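PDB 3F4W: putative hexulose 6 phosphate synthase from Salmonella typhimurium, which is of unestablished function but belongs to the HUMPS family and folds as a TIM barrel of eight parallel strands. Local coordinates for residues A[148-153]-A[160-165]; A[118-123]-A[154-159]. All coordinates share one frame; numbering follows the deposited sequence.

Contact 1: A[148-153]-A[160-165]; sequences DDLITM and ARIAVA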
loop_
_atom_site.group_PDB
_atom_site.type_symbol
_atom_site.label_atom_id
_atom_site.label_comp_id
_atom_site.label_asym_id
_atom_site.label_seq_id
_atom_site.Cartn_x
_atom_site.Cartn_y
_atom_site.Cartn_z
ATOM N N ASP A 148 12.411 1.448 20.370
ATOM C CA ASP A 148 11.471 1.148 21.445
ATOM C C ASP A 148 10.516 0.043 21.010
ATOM O O ASP A 148 10.232 -0.878 21.776
ATOM C CB ASP A 148 10.694 2.391 21.891
ATOM C CG ASP A 148 10.113 2.249 23.296
ATOM O OD1 ASP A 148 10.226 1.156 23.890
ATOM O OD2 ASP A 148 9.548 3.234 23.813
ATOM N N ASP A 149 10.033 0.127 19.773
ATOM C CA ASP A 149 9.154 -0.910 19.239
ATOM C C ASP A 149 9.879 -2.249 19.089
ATOM O O ASP A 149 9.288 -3.305 19.304
ATOM C CB ASP A 149 8.525 -0.473 17.908
ATOM C CG ASP A 149 7.372 0.505 18.098
ATOM O OD1 ASP A 149 6.934 0.705 19.252
ATOM O OD2 ASP A 149 6.896 1.070 17.092
ATOM N N LEU A 150 11.160 -2.208 18.732
ATOM C CA LEU A 150 11.937 -3.438 18.608
ATOM C C LEU A 150 12.087 -4.125 19.965
ATOM O O LEU A 150 12.019 -5.350 20.062
ATOM C CB LEU A 150 13.317 -3.169 18.001
ATOM C CG LEU A 150 14.203 -4.404 17.811
ATOM C CD1 LEU A 150 13.505 -5.440 16.942
ATOM C CD2 LEU A 150 15.540 -4.028 17.205
ATOM N N ILE A 151 12.290 -3.327 21.008
ATOM C CA ILE A 151 12.404 -3.849 22.367
ATOM C C ILE A 151 11.141 -4.600 22.779
ATOM O O ILE A 151 11.209 -5.718 23.285
ATOM C CB ILE A 151 12.686 -2.723 23.375
ATOM C CG1 ILE A 151 14.062 -2.109 23.110
ATOM C CG2 ILE A 151 12.583 -3.245 24.804
ATOM C CD1 ILE A 151 14.343 -0.869 23.929
ATOM N N THR A 152 9.985 -3.989 22.554
ATOM C CA THR A 152 8.722 -4.652 22.852
ATOM C C THR A 152 8.546 -5.908 22.007
ATOM O O THR A 152 8.177 -6.965 22.519
ATOM C CB THR A 152 7.529 -3.720 22.629
ATOM O OG1 THR A 152 7.618 -2.619 23.540
ATOM C CG2 THR A 152 6.223 -4.463 22.863
ATOM N N MET A 153 8.816 -5.792 20.711
ATOM C CA MET A 153 8.700 -6.933 19.816
ATOM C C MET A 153 9.503 -8.130 20.323
ATOM O O MET A 153 8.996 -9.249 20.381
ATOM C CB MET A 153 9.151 -6.561 18.400
ATOM C CG MET A 153 9.202 -7.747 17.458
ATOM S SD MET A 153 7.567 -8.427 17.133
ATOM C CE MET A 153 6.975 -7.281 15.889
ATOM N N ALA A 160 8.408 -15.862 15.784
ATOM C CA ALA A 160 8.606 -15.040 14.594
ATOM C C ALA A 160 10.054 -14.602 14.379
ATOM O O ALA A 160 10.745 -14.205 15.316
ATOM C CB ALA A 160 7.684 -13.822 14.629
ATOM N N ARG A 161 10.500 -14.698 13.132
ATOM C CA ARG A 161 11.729 -14.059 12.684
ATOM C C ARG A 161 11.448 -12.561 12.728
ATOM O O ARG A 161 10.316 -12.142 12.489
ATOM C CB ARG A 161 12.030 -14.509 11.256
ATOM C CG ARG A 161 13.421 -14.194 10.742
ATOM C CD ARG A 161 13.584 -14.682 9.300
ATOM N NE ARG A 161 14.901 -14.355 8.759
ATOM C CZ ARG A 161 15.214 -14.387 7.468
ATOM N NH1 ARG A 161 14.307 -14.728 6.558
ATOM N NH2 ARG A 161 16.441 -14.071 7.083
ATOM N N ILE A 162 12.454 -11.752 13.045
ATOM C CA ILE A 162 12.224 -10.321 13.252
ATOM C C ILE A 162 13.132 -9.438 12.404
ATOM O O ILE A 162 14.343 -9.643 12.356
ATOM C CB ILE A 162 12.416 -9.921 14.730
ATOM C CG1 ILE A 162 11.513 -10.756 15.642
ATOM C CG2 ILE A 162 12.152 -8.430 14.920
ATOM C CD1 ILE A 162 10.030 -10.565 15.392
ATOM N N ALA A 163 12.531 -8.448 11.748
ATOM C CA ALA A 163 13.279 -7.435 11.013
ATOM C C ALA A 163 13.048 -6.068 11.646
ATOM O O ALA A 163 12.068 -5.866 12.363
ATOM C CB ALA A 163 12.865 -7.423 9.542
ATOM N N VAL A 164 13.959 -5.134 11.397
ATOM C CA VAL A 164 13.796 -3.780 11.914
ATOM C C VAL A 164 14.245 -2.719 10.906
ATOM O O VAL A 164 15.303 -2.837 10.282
ATOM C CB VAL A 164 14.507 -3.587 13.279
ATOM C CG1 VAL A 164 15.995 -3.866 13.159
ATOM C CG2 VAL A 164 14.254 -2.187 13.817
ATOM N N ALA A 165 13.416 -1.689 10.751
ATOM C CA ALA A 165 13.686 -0.603 9.824
ATOM C C ALA A 165 13.276 0.724 10.446
ATOM O O ALA A 165 12.297 0.795 11.192
ATOM C CB ALA A 165 12.926 -0.822 8.521
#
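Met-153, whose backbone N donates to Asp-149 O at 2.9 Å within helix 147-156, turns its side chain onto Ile-162 of the strand that follows. The tightest meeting is that of Met-153 CG with Ile-162 CD1, 3.6 Å apart. With CG anti to the backbone N (chi1 173°) the methionine first reaches toward the strand, and bends at the next two torsions then bring SD alongside the same methyl, 3.7 Å from Ile-162 CD1. The isoleucine answers with its other branch as well: its CG2 lies 4.0 Å from Met-153 CG and 3.9 Å from Leu-150 CD1, so this one methyl is shared by two side chains on successive turns of the helix. Strand 161-165 runs almost exactly antiparallel to the helix (172°), the axes 9.6 Å apart, as expected of the returning half of a beta-alpha-beta unit in a TIM barrel, where an outer helix leads back into the next parallel strand. Alternation along the strand points Ile-162 and Val-164 toward the helix, while Ala-163 between them points away and touches Val-183 and Ile-185 of the adjoining strand. Leu-150 continues the row of contacts with its second methyl: CD2 meets both branches of Val-164, at 4.1 Å from CG2 and equally from CG1, the two side chains crossing at about a right angle. All four touching residues are buried, and the interface between them is purely apolar. Beyond it Leu-150 also rests on Leu-179. Near the start of the strand the backbone N of Ile-162 is bonded to Asp-182 OD2, a link to the chain entering strand 183-186.

Contact 2: A[118-123]-A[154-159]; sequences ARVRLL and LKVRRK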
loop_
_atom_site.group_PDB
_atom_site.type_symbol
_atom_site.label_atom_id
_atom_site.label_comp_id
_atom_site.label_asym_id
_atom_site.label_seq_id
_atom_site.Cartn_x
_atom_site.Cartn_y
_atom_site.Cartn_z
ATOM N N ALA A 118 -0.479 -7.043 21.749
ATOM C CA ALA A 118 -1.723 -7.713 21.386
ATOM C C ALA A 118 -1.707 -8.157 19.924
ATOM O O ALA A 118 -2.147 -9.260 19.593
ATOM C CB ALA A 118 -2.918 -6.809 21.661
ATOM N N ARG A 119 -1.187 -7.299 19.052
ATOM C CA ARG A 119 -1.191 -7.574 17.619
ATOM C C ARG A 119 -0.231 -8.714 17.281
ATOM O O ARG A 119 -0.539 -9.583 16.459
ATOM C CB ARG A 119 -0.826 -6.307 16.836
ATOM C CG ARG A 119 -1.203 -6.351 15.367
ATOM C CD ARG A 119 -2.701 -6.552 15.200
ATOM N NE ARG A 119 -3.077 -6.643 13.793
ATOM C CZ ARG A 119 -4.270 -7.037 13.362
ATOM N NH1 ARG A 119 -5.211 -7.384 14.227
ATOM N NH2 ARG A 119 -4.517 -7.095 12.064
ATOM N N VAL A 120 0.937 -8.707 17.917
ATOM C CA VAL A 120 1.914 -9.772 17.719
ATOM C C VAL A 120 1.347 -11.129 18.129
ATOM O O VAL A 120 1.505 -12.115 17.411
ATOM C CB VAL A 120 3.218 -9.497 18.486
ATOM C CG1 VAL A 120 4.144 -10.700 18.407
ATOM C CG2 VAL A 120 3.907 -8.260 17.924
ATOM N N ARG A 121 0.675 -11.179 19.274
ATOM C CA ARG A 121 0.091 -12.433 19.740
ATOM C C ARG A 121 -0.915 -12.937 18.719
ATOM O O ARG A 121 -0.933 -14.115 18.366
ATOM C CB ARG A 121 -0.615 -12.254 21.087
ATOM C CG ARG A 121 0.249 -11.725 22.218
ATOM C CD ARG A 121 -0.565 -11.628 23.514
ATOM N NE ARG A 121 0.055 -10.726 24.480
ATOM C CZ ARG A 121 -0.448 -9.547 24.830
ATOM N NH1 ARG A 121 -1.592 -9.124 24.310
ATOM N NH2 ARG A 121 0.187 -8.792 25.712
ATOM N N LEU A 122 -1.754 -12.024 18.249
ATOM C CA LEU A 122 -2.808 -12.355 17.307
ATOM C C LEU A 122 -2.229 -12.878 15.994
ATOM O O LEU A 122 -2.696 -13.880 15.455
ATOM C CB LEU A 122 -3.677 -11.122 17.057
ATOM C CG LEU A 122 -5.024 -11.315 16.365
ATOM C CD1 LEU A 122 -5.912 -10.098 16.579
ATOM C CD2 LEU A 122 -4.808 -11.558 14.898
ATOM N N LEU A 123 -1.210 -12.195 15.485
ATOM C CA LEU A 123 -0.655 -12.524 14.176
ATOM C C LEU A 123 0.112 -13.838 14.182
ATOM O O LEU A 123 0.022 -14.627 13.239
ATOM C CB LEU A 123 0.237 -11.392 13.669
ATOM C CG LEU A 123 -0.497 -10.067 13.464
ATOM C CD1 LEU A 123 0.465 -8.990 12.989
ATOM C CD2 LEU A 123 -1.662 -10.238 12.493
ATOM N N LEU A 154 10.757 -7.890 20.691
ATOM C CA LEU A 154 11.638 -8.967 21.139
ATOM C C LEU A 154 11.177 -9.614 22.446
ATOM O O LEU A 154 11.458 -10.787 22.701
ATOM C CB LEU A 154 13.078 -8.462 21.267
ATOM C CG LEU A 154 13.740 -8.106 19.938
ATOM C CD1 LEU A 154 15.125 -7.508 20.145
ATOM C CD2 LEU A 154 13.803 -9.336 19.047
ATOM N N LYS A 155 10.463 -8.852 23.267
ATOM C CA LYS A 155 9.945 -9.375 24.525
ATOM C C LYS A 155 8.676 -10.201 24.314
ATOM O O LYS A 155 8.431 -11.169 25.032
ATOM C CB LYS A 155 9.667 -8.236 25.506
ATOM C CG LYS A 155 10.879 -7.379 25.824
ATOM C CD LYS A 155 10.497 -6.189 26.692
ATOM C CE LYS A 155 10.305 -6.600 28.140
ATOM N NZ LYS A 155 11.607 -6.888 28.794
ATOM N N VAL A 156 7.878 -9.823 23.319
ATOM C CA VAL A 156 6.577 -10.455 23.109
ATOM C C VAL A 156 6.610 -11.611 22.113
ATOM O O VAL A 156 5.889 -12.592 22.282
ATOM C CB VAL A 156 5.514 -9.435 22.651
ATOM C CG1 VAL A 156 4.176 -10.126 22.443
ATOM C CG2 VAL A 156 5.388 -8.310 23.665
ATOM N N ARG A 157 7.435 -11.499 21.075
ATOM C CA ARG A 157 7.459 -12.522 20.030
ATOM C C ARG A 157 7.822 -13.902 20.576
ATOM O O ARG A 157 8.666 -14.030 21.463
ATOM C CB ARG A 157 8.393 -12.121 18.879
ATOM C CG ARG A 157 9.876 -12.187 19.194
ATOM C CD ARG A 157 10.475 -13.554 18.878
ATOM N NE ARG A 157 11.860 -13.637 19.332
ATOM C CZ ARG A 157 12.915 -13.446 18.550
ATOM N NH1 ARG A 157 12.749 -13.178 17.264
ATOM N NH2 ARG A 157 14.139 -13.533 19.049
ATOM N N ARG A 158 7.175 -14.934 20.039
ATOM C CA ARG A 158 7.432 -16.306 20.465
ATOM C C ARG A 158 8.364 -17.041 19.509
ATOM O O ARG A 158 9.376 -17.605 19.926
ATOM C CB ARG A 158 6.120 -17.084 20.598
ATOM C CG ARG A 158 5.243 -16.628 21.748
ATOM C CD ARG A 158 3.988 -17.481 21.841
ATOM N NE ARG A 158 3.028 -16.948 22.802
ATOM C CZ ARG A 158 1.832 -17.481 23.034
ATOM N NH1 ARG A 158 1.450 -18.567 22.374
ATOM N NH2 ARG A 158 1.018 -16.928 23.926
ATOM N N LYS A 159 8.017 -17.032 18.228
ATOM C CA LYS A 159 8.766 -17.782 17.225
ATOM C C LYS A 159 9.169 -16.923 16.034
ATOM O O LYS A 159 10.151 -17.219 15.354
ATOM C CB LYS A 159 7.946 -18.975 16.729
ATOM C CG LYS A 159 7.803 -20.103 17.736
ATOM C CD LYS A 159 7.090 -21.296 17.113
ATOM C CE LYS A 159 7.053 -22.484 18.062
ATOM N NZ LYS A 159 6.368 -23.659 17.453
#
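Val-156, the last residue of helix 147-156, meets Val-120 of helix 116-126 through a single methyl. Its CG1, anti to the backbone N (chi1 180°), sits 4.1 Å from Val-120 CG1 and as far from Val-120 CB, the two side chains lying at a slant to each other. The same Val-156 methyl is flanked by Arg-121 CG, which approaches to 4.2 Å, so an otherwise exposed arginine adds its CG methylene to the apolar patch. At Arg-157 the chain leaves the helix, its psi swinging to 142°, and here backbone rather than side chain does the touching: Val-120 CG1 packs against Arg-157 CA at 4.1 Å. The arginine side chain bends early and leads away from helix 116-126. Its NH1 is bonded to the carbonyl O of Ala-160, and Leu-154 CD2 lies 4.1 Å above one face of its guanidinium, toward the rim. Arg-158 extends its side chain toward helix 116-126 without touching it: Arg-121 NE and Arg-158 NH2 stay 6.3 Å apart, and like charges would be expected to disfavour a closer approach at this exposed edge. The backbone N of Arg-158 is held by Glu-124 OE2, one turn beyond Val-120 on the same helix. Lys-159 repeats the pattern: its backbone N goes to Glu-124 OE1, which also accepts from Ala-160 N, so both oxygens of one carboxylate tie the loop that leads into strand 161-165 to the helix. Such side-by-side packing of neighbouring outer helices, with the turn into the next strand tucked against the preceding helix, belongs to the helical layer of a TIM barrel.

Overall arrangement
Helix 147-156 takes part in both contacts, facing the barrel wall in contact 1 and the neighbouring helix 116-126 in contact 2. Contact 1 is the deeper, its centre about 12 Å from that of the chain against about 18 Å for contact 2, and its touching residues are all buried; contact 2 is only partly so, and arginines border its small valine pair. The two join directly: Met-153 SD lies 3.7 Å from Val-120 CG2, and Arg-157 NH1 packs 3.2 Å from Ile-162 CG1. Thus apolar packing between helix and sheet passes into a helix-to-helix seam edged by charge and bonded backbone.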